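Vacuolar aminopeptidase 1 (Saccharomyces cerevisiae, PDB 5JGF) removes amino acids from the N-terminus of peptides and proteins as a zinc-dependent dodecameric aminopeptidase of the vacuole, and is the major cargo of the cytoplasm-to-vacuole targeting pathway. Local coordinates at residues L95-K100 / I114-Y119; P101-D106 / G212-H217; L128-G133 / L240-K245; L132-R137 / V153-L158; Y140-T145 / V230-Q235. All coordinates share one frame; numbering follows the deposited sequence.

Interaction 1. Residues L95-K100 / I114-Y119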
# COMPACT_ATOMS: atom_id res chain seq x y z
N LEU D 95 34.84 -14.24 12.14
CA LEU D 95 33.49 -14.75 11.93
C LEU D 95 33.59 -16.24 11.65
O LEU D 95 34.45 -16.69 10.89
CB LEU D 95 32.82 -14.05 10.74
CG LEU D 95 31.83 -12.94 11.12
CD1 LEU D 95 32.54 -11.85 11.91
CD2 LEU D 95 31.20 -12.37 9.85
N THR D 96 32.71 -17.01 12.28
CA THR D 96 32.72 -18.45 12.08
C THR D 96 31.36 -19.05 12.42
O THR D 96 30.38 -18.33 12.61
CB THR D 96 33.84 -19.11 12.94
OG1 THR D 96 33.98 -20.48 12.58
CG2 THR D 96 33.50 -19.02 14.43
N VAL D 97 31.32 -20.37 12.49
CA VAL D 97 30.09 -21.10 12.82
C VAL D 97 30.47 -22.03 13.97
O VAL D 97 31.45 -22.75 13.89
CB VAL D 97 29.58 -21.91 11.61
CG1 VAL D 97 28.41 -22.78 12.02
CG2 VAL D 97 29.16 -20.97 10.50
N LYS D 98 29.68 -21.99 15.04
CA LYS D 98 29.95 -22.79 16.23
C LYS D 98 28.98 -23.95 16.40
O LYS D 98 27.78 -23.79 16.23
CB LYS D 98 29.84 -21.91 17.48
CG LYS D 98 30.85 -20.78 17.59
CD LYS D 98 32.21 -21.33 17.96
CE LYS D 98 33.18 -20.23 18.34
NZ LYS D 98 34.47 -20.82 18.82
N LEU D 99 29.50 -25.13 16.75
CA LEU D 99 28.60 -26.25 17.00
C LEU D 99 27.84 -25.86 18.26
O LEU D 99 28.41 -25.25 19.16
CB LEU D 99 29.38 -27.55 17.25
CG LEU D 99 29.52 -28.50 16.07
CD1 LEU D 99 30.43 -27.87 15.02
CD2 LEU D 99 30.09 -29.82 16.54
N LYS D 100 26.56 -26.21 18.32
CA LYS D 100 25.76 -25.89 19.50
C LYS D 100 26.15 -26.82 20.65
O LYS D 100 26.77 -27.86 20.42
CB LYS D 100 24.28 -26.02 19.17
CG LYS D 100 23.72 -24.82 18.40
CD LYS D 100 22.33 -25.09 17.85
CE LYS D 100 21.73 -23.83 17.23
NZ LYS D 100 20.82 -24.19 16.10
N ILE D 114 24.27 -31.40 11.61
CA ILE D 114 24.68 -31.00 12.95
C ILE D 114 24.10 -29.62 13.25
O ILE D 114 24.08 -28.75 12.38
CB ILE D 114 26.22 -30.94 13.12
CG1 ILE D 114 26.85 -30.10 12.01
CG2 ILE D 114 26.79 -32.36 13.14
CD1 ILE D 114 28.34 -29.85 12.21
N ALA D 115 23.62 -29.45 14.47
CA ALA D 115 23.05 -28.17 14.89
C ALA D 115 24.19 -27.21 15.20
O ALA D 115 25.09 -27.53 15.98
CB ALA D 115 22.17 -28.38 16.12
N VAL D 116 24.14 -26.02 14.60
CA VAL D 116 25.18 -25.02 14.79
C VAL D 116 24.59 -23.63 14.96
O VAL D 116 23.39 -23.42 14.75
CB VAL D 116 26.15 -24.99 13.58
CG1 VAL D 116 26.79 -26.35 13.38
CG2 VAL D 116 25.40 -24.57 12.32
N ALA D 117 25.43 -22.68 15.34
CA ALA D 117 25.01 -21.30 15.54
C ALA D 117 26.05 -20.36 14.94
O ALA D 117 27.24 -20.69 14.88
CB ALA D 117 24.83 -21.01 17.03
N PRO D 118 25.62 -19.18 14.47
CA PRO D 118 26.57 -18.24 13.89
C PRO D 118 27.35 -17.46 14.94
O PRO D 118 26.80 -17.10 15.98
CB PRO D 118 25.68 -17.33 13.06
CG PRO D 118 24.46 -17.22 13.94
CD PRO D 118 24.25 -18.65 14.42
N TYR D 119 28.63 -17.23 14.68
CA TYR D 119 29.47 -16.43 15.56
C TYR D 119 29.69 -15.21 14.69
O TYR D 119 30.50 -15.23 13.76
CB TYR D 119 30.82 -17.12 15.84
CG TYR D 119 31.76 -16.26 16.66
CD1 TYR D 119 31.61 -16.13 18.04
CD2 TYR D 119 32.77 -15.52 16.03
CE1 TYR D 119 32.45 -15.29 18.78
CE2 TYR D 119 33.61 -14.68 16.76
CZ TYR D 119 33.44 -14.56 18.14
OH TYR D 119 34.27 -13.74 18.86
O HOH W 1 21.63 -25.42 13.29
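The ring of Y119 has CA of L95 at its edge, near the ring plane, while CG2 of T96 and CE of K98 come up to it obliquely. K98 and Y119 run side by side in the same direction: NZ of K98 is 5.9 Å from the centroid of the Y119 ring, 22° off its normal, a range that allows at most a weak cation-pi attraction. Salt bridges from that NZ to D237 and D239 are the stronger hold. T96 CG2 packs on Y119 CB at 3.6 Å, and the Y119 hydroxyl is hydrogen-bonded to D93 and N297. The side chain of L95 lies beside the zinc ligands E299 and H438.

The frame is an antiparallel ladder. T96 and Y119 form a hydrogen-bonded pair (Y119 N to T96 O 2.9 Å), as do K98 and A117 (A117 N to K98 O 2.7 Å), and K100 N extends the series to A115 O at 3.1 Å. On the other side of the sheet V97 CG1 meets V116 CG2 at 3.5 Å. The K100 side chain packs on A115 and V116, where NZ makes a weak bond to V116 O, shares a water with V116 N and salt-bridges E181.

A second subunit packs on A117, P118 and Y119. Within the chain, strand 233-242 flanks strand 96-99, bonding V97 and L99 through L240 and L238.

Interaction 2. Residues P101-D106 / G212-H217; sequences PVSFKD and GKHCIH
The loop joining strands 96-99 and 112-119 docks on the loop residues that lead into helix 216-226, and its central tie is S103 against H214. OG of S103 lies 2.7 Å from ND1 of H214, at the edge of the imidazole and near its plane, in a hydrogen bond whose donor could be either group. A chi1 of 74° sets this OG between the backbone N and the carbonyl carbon of S103. At the other ring nitrogen, a water 2.8 Å from H214 NE2 donates to P101 O at 3.1 Å, so the imidazole links two points of the loop.

An alanine in place of H214 would probably leave S103 OG without its ring partner and the P101-bound water without its nitrogen neighbour, with a gap where the ring had stood.

C215, next in the chain, is the N-cap residue of helix 216-226, its side chain capping a backbone N further on. C215 N gives its hydrogen to a water 2.8 Å away that is also bonded to S103 OG. F104 turns its ring edge to the same place: CD2 of F104 is 3.7 Å from C215 N and 4.2 Å from C215 CB. F104 N donates to K213 O at 3.2 Å, from above the carbonyl plane. Beyond the loop, a second subunit takes part: V102 N is hydrogen-bonded to its H361, and P101 packs on its Q404.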
# COMPACT_ATOMS: atom_id res chain seq x y z
N PRO D 101 25.80 -26.45 21.89
CA PRO D 101 26.10 -27.27 23.08
C PRO D 101 25.68 -28.71 22.82
O PRO D 101 26.35 -29.66 23.24
CB PRO D 101 25.28 -26.59 24.17
CG PRO D 101 25.41 -25.15 23.80
CD PRO D 101 25.18 -25.18 22.29
N VAL D 102 24.56 -28.87 22.13
CA VAL D 102 24.06 -30.18 21.73
C VAL D 102 23.92 -30.04 20.22
O VAL D 102 23.00 -29.38 19.74
CB VAL D 102 22.68 -30.50 22.35
CG1 VAL D 102 22.17 -31.84 21.82
CG2 VAL D 102 22.77 -30.55 23.87
N SER D 103 24.85 -30.63 19.47
CA SER D 103 24.80 -30.52 18.01
C SER D 103 24.00 -31.65 17.39
O SER D 103 23.76 -31.66 16.19
CB SER D 103 26.22 -30.55 17.43
OG SER D 103 26.77 -31.86 17.50
N PHE D 104 23.59 -32.60 18.22
CA PHE D 104 22.84 -33.75 17.74
C PHE D 104 21.52 -33.41 17.04
O PHE D 104 20.75 -32.58 17.51
CB PHE D 104 22.57 -34.73 18.89
CG PHE D 104 21.91 -36.02 18.45
CD1 PHE D 104 20.55 -36.07 18.17
CD2 PHE D 104 22.67 -37.17 18.28
CE1 PHE D 104 19.96 -37.25 17.72
CE2 PHE D 104 22.09 -38.36 17.84
CZ PHE D 104 20.72 -38.39 17.56
N LYS D 105 21.29 -34.06 15.91
CA LYS D 105 20.07 -33.89 15.14
C LYS D 105 19.69 -35.27 14.60
O LYS D 105 20.57 -36.04 14.21
CB LYS D 105 20.27 -32.95 13.95
CG LYS D 105 20.54 -31.50 14.30
CD LYS D 105 20.63 -30.65 13.05
CE LYS D 105 19.28 -30.50 12.35
NZ LYS D 105 18.32 -29.66 13.13
N ASP D 106 18.40 -35.59 14.60
CA ASP D 106 17.96 -36.88 14.08
C ASP D 106 18.25 -36.84 12.58
O ASP D 106 18.27 -35.76 11.99
CB ASP D 106 16.46 -37.08 14.28
CG ASP D 106 16.06 -37.04 15.74
OD1 ASP D 106 16.73 -37.70 16.56
OD2 ASP D 106 15.06 -36.37 16.06
N GLY D 212 25.24 -38.67 23.48
CA GLY D 212 23.88 -38.21 23.31
C GLY D 212 23.80 -36.74 22.95
O GLY D 212 22.83 -36.30 22.33
N LYS D 213 24.82 -35.97 23.32
CA LYS D 213 24.85 -34.54 23.02
C LYS D 213 25.35 -34.28 21.60
O LYS D 213 25.08 -33.23 21.01
CB LYS D 213 25.73 -33.79 24.02
CG LYS D 213 25.16 -33.75 25.44
CD LYS D 213 25.97 -32.81 26.32
CE LYS D 213 25.32 -32.61 27.68
NZ LYS D 213 25.17 -33.89 28.43
N HIS D 214 26.10 -35.23 21.07
CA HIS D 214 26.65 -35.15 19.72
C HIS D 214 26.59 -36.57 19.17
O HIS D 214 26.78 -37.52 19.92
CB HIS D 214 28.11 -34.69 19.77
CG HIS D 214 28.30 -33.39 20.50
ND1 HIS D 214 27.90 -32.18 19.97
CD2 HIS D 214 28.82 -33.12 21.72
CE1 HIS D 214 28.17 -31.22 20.84
NE2 HIS D 214 28.72 -31.77 21.91
N CYS D 215 26.31 -36.72 17.88
CA CYS D 215 26.22 -38.06 17.31
C CYS D 215 27.51 -38.82 17.56
O CYS D 215 28.60 -38.24 17.57
CB CYS D 215 25.94 -38.00 15.81
SG CYS D 215 27.26 -37.29 14.84
N ILE D 216 27.38 -40.13 17.78
CA ILE D 216 28.52 -40.98 18.06
C ILE D 216 29.60 -40.92 16.98
O ILE D 216 30.79 -41.04 17.29
CB ILE D 216 28.08 -42.45 18.27
CG1 ILE D 216 29.24 -43.26 18.84
CG2 ILE D 216 27.61 -43.05 16.95
CD1 ILE D 216 29.71 -42.77 20.19
N HIS D 217 29.21 -40.72 15.73
CA HIS D 217 30.18 -40.63 14.64
C HIS D 217 31.11 -39.45 14.85
O HIS D 217 32.33 -39.57 14.70
CB HIS D 217 29.46 -40.50 13.30
O HOH W 2 29.44 -29.64 23.64
O HOH W 3 26.05 -34.33 16.36

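Interaction 3. Residues L128-G133 / L240-K245; sequences LDRDLG and LFDVQK
F241 lays one face of its ring over the backbone of G133, whose carbonyl oxygen stands 3.8 Å above the ring plane, over the centre. A chi1 of 47° sets F241 CG between its backbone N and carbonyl carbon. V243 also closes on the glycine, with CG1 3.3 Å from G133 N; a CB at G133 would clash with that methyl and be tight against F241 CE1, so the lack of a side chain is what admits both neighbours.

The charged pair is turned differently. R130 and D242 approach with their guanidinium and carboxylate planes 68° apart, and NH1 of R130 stays 4.3 Å from OD2 of D242, beyond a salt bridge. A water joins them, accepting from R130 NH1 and donating to D242 OD2 at 2.6 Å and to Q244 OE1, while R130 NE is hydrogen-bonded to L126 O. The other oxygen, D242 OD1, accepts from Q244 N at 2.8 Å to close an Asx turn, and takes a second water that also binds D131 N.

Backbone bonds fix the register: G133 N to F241 O 2.8 Å, F241 N to G133 O 3.1 Å and V243 N to D131 O 3.0 Å.

A third subunit abuts the loop, its R441 salt-bridged to D131 and its D129 O bonded by R130 NH1. The contact joins the start of strand 132-140 to the end of strand 233-242, and L240 continues the sheet to V97 of strand 96-99.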
# COMPACT_ATOMS: atom_id res chain seq x y z
N LEU D 128 27.14 -20.58 1.85
CA LEU D 128 26.52 -21.70 1.15
C LEU D 128 27.50 -22.32 0.16
O LEU D 128 28.30 -21.62 -0.45
CB LEU D 128 25.29 -21.24 0.37
CG LEU D 128 24.11 -20.66 1.14
CD1 LEU D 128 23.05 -20.19 0.15
CD2 LEU D 128 23.54 -21.71 2.08
N ASP D 129 27.41 -23.64 0.01
CA ASP D 129 28.24 -24.35 -0.95
C ASP D 129 29.73 -24.09 -0.80
O ASP D 129 30.45 -23.91 -1.79
CB ASP D 129 27.77 -23.99 -2.36
CG ASP D 129 26.29 -24.29 -2.56
OD1 ASP D 129 25.73 -25.04 -1.74
OD2 ASP D 129 25.69 -23.78 -3.53
N ARG D 130 30.19 -24.09 0.45
CA ARG D 130 31.60 -23.90 0.78
C ARG D 130 32.01 -25.18 1.52
O ARG D 130 31.24 -25.72 2.31
CB ARG D 130 31.77 -22.69 1.70
CG ARG D 130 31.32 -21.36 1.09
CD ARG D 130 32.36 -20.79 0.13
NE ARG D 130 31.94 -19.50 -0.41
CZ ARG D 130 32.72 -18.67 -1.09
NH1 ARG D 130 33.99 -18.99 -1.32
NH2 ARG D 130 32.24 -17.52 -1.54
N ASP D 131 33.22 -25.67 1.24
CA ASP D 131 33.72 -26.89 1.89
C ASP D 131 34.10 -26.54 3.32
O ASP D 131 35.06 -25.79 3.55
CB ASP D 131 34.97 -27.40 1.15
CG ASP D 131 34.66 -27.93 -0.24
OD1 ASP D 131 33.55 -27.69 -0.77
OD2 ASP D 131 35.56 -28.58 -0.82
N LEU D 132 33.38 -27.09 4.29
CA LEU D 132 33.64 -26.78 5.69
C LEU D 132 34.31 -27.88 6.51
O LEU D 132 33.84 -29.01 6.56
CB LEU D 132 32.33 -26.40 6.39
CG LEU D 132 31.52 -25.28 5.73
CD1 LEU D 132 30.26 -25.02 6.56
CD2 LEU D 132 32.36 -24.00 5.63
N GLY D 133 35.41 -27.51 7.16
CA GLY D 133 36.11 -28.45 8.01
C GLY D 133 35.65 -28.18 9.43
O GLY D 133 34.90 -27.22 9.67
N LEU D 240 33.18 -24.47 12.53
CA LEU D 240 33.06 -25.01 11.18
C LEU D 240 33.69 -23.85 10.42
O LEU D 240 33.36 -22.69 10.67
CB LEU D 240 31.61 -25.21 10.75
CG LEU D 240 30.89 -26.43 11.32
CD1 LEU D 240 29.59 -26.61 10.55
CD2 LEU D 240 31.77 -27.68 11.18
N PHE D 241 34.60 -24.16 9.50
CA PHE D 241 35.29 -23.11 8.75
C PHE D 241 35.63 -23.57 7.34
O PHE D 241 35.66 -24.77 7.06
CB PHE D 241 36.57 -22.75 9.49
CG PHE D 241 37.37 -23.95 9.91
CD1 PHE D 241 38.15 -24.64 8.99
CD2 PHE D 241 37.29 -24.42 11.22
CE1 PHE D 241 38.84 -25.80 9.37
CE2 PHE D 241 37.97 -25.58 11.60
CZ PHE D 241 38.75 -26.27 10.68
N ASP D 242 35.91 -22.61 6.46
CA ASP D 242 36.26 -22.90 5.07
C ASP D 242 37.65 -23.54 5.04
O ASP D 242 38.60 -22.97 5.58
CB ASP D 242 36.28 -21.60 4.25
CG ASP D 242 36.30 -21.85 2.76
OD1 ASP D 242 36.75 -22.93 2.32
OD2 ASP D 242 35.87 -20.95 2.00
N VAL D 243 37.76 -24.70 4.40
CA VAL D 243 39.05 -25.38 4.31
C VAL D 243 39.81 -25.06 3.03
O VAL D 243 40.86 -25.65 2.77
CB VAL D 243 38.91 -26.92 4.39
CG1 VAL D 243 38.38 -27.33 5.74
CG2 VAL D 243 37.99 -27.42 3.28
N GLN D 244 39.30 -24.14 2.21
CA GLN D 244 40.00 -23.80 0.98
C GLN D 244 41.23 -22.96 1.31
O GLN D 244 41.12 -21.85 1.84
CB GLN D 244 39.10 -23.03 0.01
CG GLN D 244 39.81 -22.68 -1.30
CD GLN D 244 38.91 -21.94 -2.28
OE1 GLN D 244 37.97 -21.25 -1.89
NE2 GLN D 244 39.21 -22.07 -3.58
N LYS D 245 42.40 -23.49 0.99
CA LYS D 245 43.65 -22.80 1.26
C LYS D 245 43.74 -21.48 0.49
O LYS D 245 43.22 -21.37 -0.62
CB LYS D 245 44.84 -23.70 0.88
CG LYS D 245 46.20 -23.10 1.19
CD LYS D 245 47.31 -24.10 0.90
CE LYS D 245 48.68 -23.44 1.00
NZ LYS D 245 49.52 -24.06 2.06
O HOH W 4 35.59 -21.21 -0.55
O HOH W 5 35.65 -24.39 0.35

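Interaction 4. Residues L132-R137 / V153-L158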
# COMPACT_ATOMS: atom_id res chain seq x y z
N LEU D 132 33.38 -27.09 4.29
CA LEU D 132 33.64 -26.78 5.69
C LEU D 132 34.31 -27.88 6.51
O LEU D 132 33.84 -29.01 6.56
CB LEU D 132 32.33 -26.40 6.39
CG LEU D 132 31.52 -25.28 5.73
CD1 LEU D 132 30.26 -25.02 6.56
CD2 LEU D 132 32.36 -24.00 5.63
N GLY D 133 35.41 -27.51 7.16
CA GLY D 133 36.11 -28.45 8.01
C GLY D 133 35.65 -28.18 9.43
O GLY D 133 34.90 -27.22 9.67
N ILE D 134 36.06 -29.01 10.37
CA ILE D 134 35.68 -28.82 11.76
C ILE D 134 36.94 -28.82 12.61
O ILE D 134 37.90 -29.52 12.30
CB ILE D 134 34.71 -29.93 12.24
CG1 ILE D 134 34.22 -29.63 13.66
CG2 ILE D 134 35.39 -31.30 12.15
CD1 ILE D 134 33.04 -30.50 14.09
N GLY D 135 36.95 -28.01 13.66
CA GLY D 135 38.13 -27.96 14.50
C GLY D 135 37.90 -27.12 15.73
O GLY D 135 36.89 -26.42 15.84
N GLY D 136 38.84 -27.18 16.66
CA GLY D 136 38.69 -26.40 17.87
C GLY D 136 39.28 -27.09 19.09
O GLY D 136 40.15 -27.95 18.97
N ARG D 137 38.77 -26.71 20.25
CA ARG D 137 39.25 -27.23 21.52
C ARG D 137 38.40 -28.34 22.12
O ARG D 137 37.17 -28.25 22.16
CB ARG D 137 39.36 -26.08 22.52
CG ARG D 137 39.95 -26.45 23.87
CD ARG D 137 39.94 -25.25 24.80
NE ARG D 137 40.83 -25.44 25.94
CZ ARG D 137 41.01 -24.55 26.91
NH1 ARG D 137 41.85 -24.82 27.90
NH2 ARG D 137 40.35 -23.40 26.89
N VAL D 153 41.92 -29.96 17.78
CA VAL D 153 41.71 -30.84 16.64
C VAL D 153 41.40 -30.02 15.39
O VAL D 153 40.99 -28.87 15.49
CB VAL D 153 40.58 -31.85 16.91
CG1 VAL D 153 40.99 -32.79 18.04
CG2 VAL D 153 39.30 -31.12 17.28
N ASP D 154 41.60 -30.62 14.22
CA ASP D 154 41.38 -29.94 12.95
C ASP D 154 41.22 -30.99 11.86
O ASP D 154 42.13 -31.79 11.63
CB ASP D 154 42.58 -29.04 12.67
CG ASP D 154 42.49 -28.33 11.34
OD1 ASP D 154 43.51 -27.72 10.94
OD2 ASP D 154 41.42 -28.37 10.70
N SER D 155 40.08 -31.00 11.18
CA SER D 155 39.82 -31.99 10.13
C SER D 155 40.53 -31.69 8.81
O SER D 155 40.65 -32.58 7.97
CB SER D 155 38.32 -32.12 9.88
OG SER D 155 37.81 -30.98 9.20
N THR D 156 40.97 -30.45 8.63
CA THR D 156 41.65 -30.05 7.40
C THR D 156 42.64 -31.13 6.96
O THR D 156 43.42 -31.63 7.77
CB THR D 156 42.41 -28.73 7.60
OG1 THR D 156 41.51 -27.74 8.12
CG2 THR D 156 43.00 -28.24 6.28
N PRO D 157 42.66 -31.48 5.66
CA PRO D 157 41.87 -30.96 4.54
C PRO D 157 40.46 -31.54 4.35
O PRO D 157 39.76 -31.16 3.41
CB PRO D 157 42.75 -31.28 3.35
CG PRO D 157 43.25 -32.65 3.71
CD PRO D 157 43.64 -32.47 5.18
N LEU D 158 40.04 -32.44 5.22
CA LEU D 158 38.71 -33.04 5.07
C LEU D 158 37.56 -32.09 5.40
O LEU D 158 37.45 -31.60 6.53
CB LEU D 158 38.57 -34.29 5.94
CG LEU D 158 37.18 -34.95 5.90
CD1 LEU D 158 36.92 -35.51 4.51
CD2 LEU D 158 37.09 -36.06 6.94
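S155 meets I134 through both backbone and side chain, and hydrogen bonds dominate here. In the backbone group, S155 N donates to I134 O at 2.9 Å, while G136 and V153 form a hydrogen-bonded antiparallel pair, V153 N to G136 O 2.9 Å and G136 N to V153 O 3.0 Å.

Among side-chain bonds, S155 OG is gripped twice: it accepts from I134 N at 2.9 Å and donates to L158 O at 2.8 Å. Its chi1 of 72° puts OG between the backbone N and the carbonyl carbon. An alanine here would probably leave I134 N and L158 O without these partners, residues 155-158 then being tied to the strand by fewer bonds. D154 OD2 accepts from T156 OG1 at 2.7 Å and from T156 N, the latter an Asx turn.

Close packing forms the third group. G135 CA passes 3.2 Å from V153 O, where a CB would clash, and I134 CG2 touches S155 CB at 3.8 Å.

The two strands, 132-140 and 149-154, make a hairpin at the edge of the six-stranded sheet. Strand 233-242 bonds the far side of 132-140, and helix 216-226 packs on V153, S155 and L158.

Interaction 5. Residues Y140-T145 / V230-Q235; sequences YKKKGT and VSELIQ
Y140 and L233 are an antiparallel non-hydrogen-bonded pair with their CA atoms 4.4 Å apart, and beside them K141 N donates to E232 O at 2.8 Å. Past this pair the two segments take different courses. Residues K142 to T145 make a type II beta turn, closed by a weak bond from T145 N to K142 O, with G144 at the positive phi of 86°. On the other side V230 to E232 form a 3-10 segment that runs straight into strand 233-242.

A classic beta bulge follows, I234 and Q235 both standing opposite L139 and bonding it, so strand 233-242 gains an extra residue near the end of strand 132-140 that leads into the hairpin loop.

The carboxylate of E232 is the main side-chain link: OE1 takes the ammonium of K142 and OE2 the backbone N-H of K143. NZ of K142 forms a salt bridge with OE1 of E232 at 2.8 Å, on the syn lone pair; bends at chi2 and chi3 (-55° and -63°) fold CD and CE of K142 back over the carboxylate. K143 N donates to E232 OE2 at 2.7 Å, on the anti lone pair, so the acid holds the turn by its backbone as well as by a charge. E229 N also bonds OE1, which helps fix the carboxylate's rotation. CB of Y140 rests 3.2 Å from E232 O. K141 sends its ammonium to another chain, in a salt bridge with E391 of a second subunit, while I234 packs on that subunit's A387.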
# COMPACT_ATOMS: atom_id res chain seq x y z
N TYR D 140 39.16 -33.05 27.86
CA TYR D 140 39.02 -34.46 28.18
C TYR D 140 39.65 -34.82 29.52
O TYR D 140 40.40 -34.04 30.11
CB TYR D 140 39.65 -35.32 27.07
CG TYR D 140 41.15 -35.19 26.95
CD1 TYR D 140 41.73 -34.13 26.25
CD2 TYR D 140 42.00 -36.14 27.54
CE1 TYR D 140 43.12 -34.01 26.14
CE2 TYR D 140 43.38 -36.03 27.44
CZ TYR D 140 43.94 -34.97 26.74
OH TYR D 140 45.30 -34.86 26.63
N LYS D 141 39.33 -36.02 29.99
CA LYS D 141 39.84 -36.52 31.26
C LYS D 141 40.25 -37.97 31.05
O LYS D 141 39.40 -38.83 30.84
CB LYS D 141 38.76 -36.40 32.33
CG LYS D 141 39.14 -36.92 33.70
CD LYS D 141 38.17 -36.39 34.76
CE LYS D 141 36.73 -36.80 34.48
NZ LYS D 141 35.79 -36.22 35.47
N LYS D 142 41.55 -38.23 31.08
CA LYS D 142 42.05 -39.59 30.87
C LYS D 142 41.42 -40.55 31.87
O LYS D 142 41.31 -40.24 33.06
CB LYS D 142 43.57 -39.63 30.99
CG LYS D 142 44.32 -38.92 29.85
CD LYS D 142 43.90 -39.44 28.47
CE LYS D 142 44.24 -40.91 28.27
NZ LYS D 142 43.81 -41.41 26.93
N LYS D 143 41.02 -41.71 31.37
CA LYS D 143 40.40 -42.74 32.20
C LYS D 143 41.24 -43.03 33.44
O LYS D 143 42.46 -43.15 33.36
CB LYS D 143 40.22 -44.02 31.38
CG LYS D 143 39.52 -45.15 32.12
CD LYS D 143 39.27 -46.34 31.20
CE LYS D 143 38.54 -47.46 31.93
NZ LYS D 143 38.20 -48.59 31.03
N GLY D 144 40.57 -43.11 34.59
CA GLY D 144 41.28 -43.39 35.83
C GLY D 144 41.85 -42.18 36.53
O GLY D 144 42.56 -42.31 37.53
N THR D 145 41.56 -40.98 36.01
CA THR D 145 42.07 -39.76 36.61
C THR D 145 40.97 -38.72 36.78
O THR D 145 39.83 -38.94 36.36
CB THR D 145 43.19 -39.13 35.76
OG1 THR D 145 42.64 -38.64 34.53
CG2 THR D 145 44.26 -40.17 35.45
N VAL D 230 36.55 -41.92 23.45
CA VAL D 230 35.29 -41.19 23.51
C VAL D 230 34.84 -40.99 24.96
O VAL D 230 34.38 -39.91 25.32
CB VAL D 230 34.17 -41.93 22.72
CG1 VAL D 230 32.82 -41.27 22.97
CG2 VAL D 230 34.49 -41.92 21.23
N SER D 231 35.00 -42.02 25.78
CA SER D 231 34.61 -41.95 27.19
C SER D 231 35.33 -40.83 27.93
O SER D 231 34.84 -40.32 28.94
CB SER D 231 34.90 -43.28 27.89
OG SER D 231 36.29 -43.56 27.88
N GLU D 232 36.49 -40.43 27.41
CA GLU D 232 37.28 -39.39 28.04
C GLU D 232 36.87 -37.96 27.67
O GLU D 232 37.30 -37.01 28.32
CB GLU D 232 38.76 -39.62 27.72
CG GLU D 232 39.23 -41.03 28.09
CD GLU D 232 40.69 -41.28 27.76
OE1 GLU D 232 41.09 -41.07 26.59
OE2 GLU D 232 41.44 -41.70 28.67
N LEU D 233 36.05 -37.82 26.64
CA LEU D 233 35.59 -36.49 26.22
C LEU D 233 34.58 -35.92 27.21
O LEU D 233 33.59 -36.57 27.53
CB LEU D 233 34.96 -36.56 24.83
CG LEU D 233 35.82 -37.08 23.67
CD1 LEU D 233 34.96 -37.14 22.41
CD2 LEU D 233 37.02 -36.17 23.46
N ILE D 234 34.83 -34.70 27.69
CA ILE D 234 33.93 -34.04 28.64
C ILE D 234 33.20 -32.82 28.07
O ILE D 234 32.06 -32.56 28.44
CB ILE D 234 34.68 -33.62 29.93
CG1 ILE D 234 34.68 -34.77 30.92
CG2 ILE D 234 34.03 -32.40 30.56
CD1 ILE D 234 36.00 -35.46 31.02
N GLN D 235 33.87 -32.08 27.20
CA GLN D 235 33.28 -30.89 26.57
C GLN D 235 34.09 -30.48 25.35
O GLN D 235 35.20 -30.96 25.13
CB GLN D 235 33.23 -29.71 27.55
CG GLN D 235 31.86 -29.47 28.19
CD GLN D 235 30.73 -29.43 27.16
OE1 GLN D 235 30.95 -29.05 26.00
NE2 GLN D 235 29.53 -29.80 27.58

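Four of the five contacts lie on one six-stranded antiparallel sheet, ordered 149-154, 132-140, 233-242, 96-99, 112-119, 187-189; interactions 4, 3 and 1 each join neighbours in it. Interactions 3 and 4 share L132 and G133, their centres 10 Å apart. Interaction 5 ties strands 132-140 and 233-242 at their far ends, its centre 29 Å from that of interaction 3. Interaction 2 pins a loop of the sheet to helix 216-226. Interactions 1 and 2 have their centres 14 Å apart. Along the chain interaction 1 closes before 3, 4 and 5 open; interaction 2 alternates with 1, 3 and 5, and 4 falls between its segments. Interactions 1, 2, 4 and 5 touch a second subunit, 3 and 4 a third, consistent with dodecamer assembly.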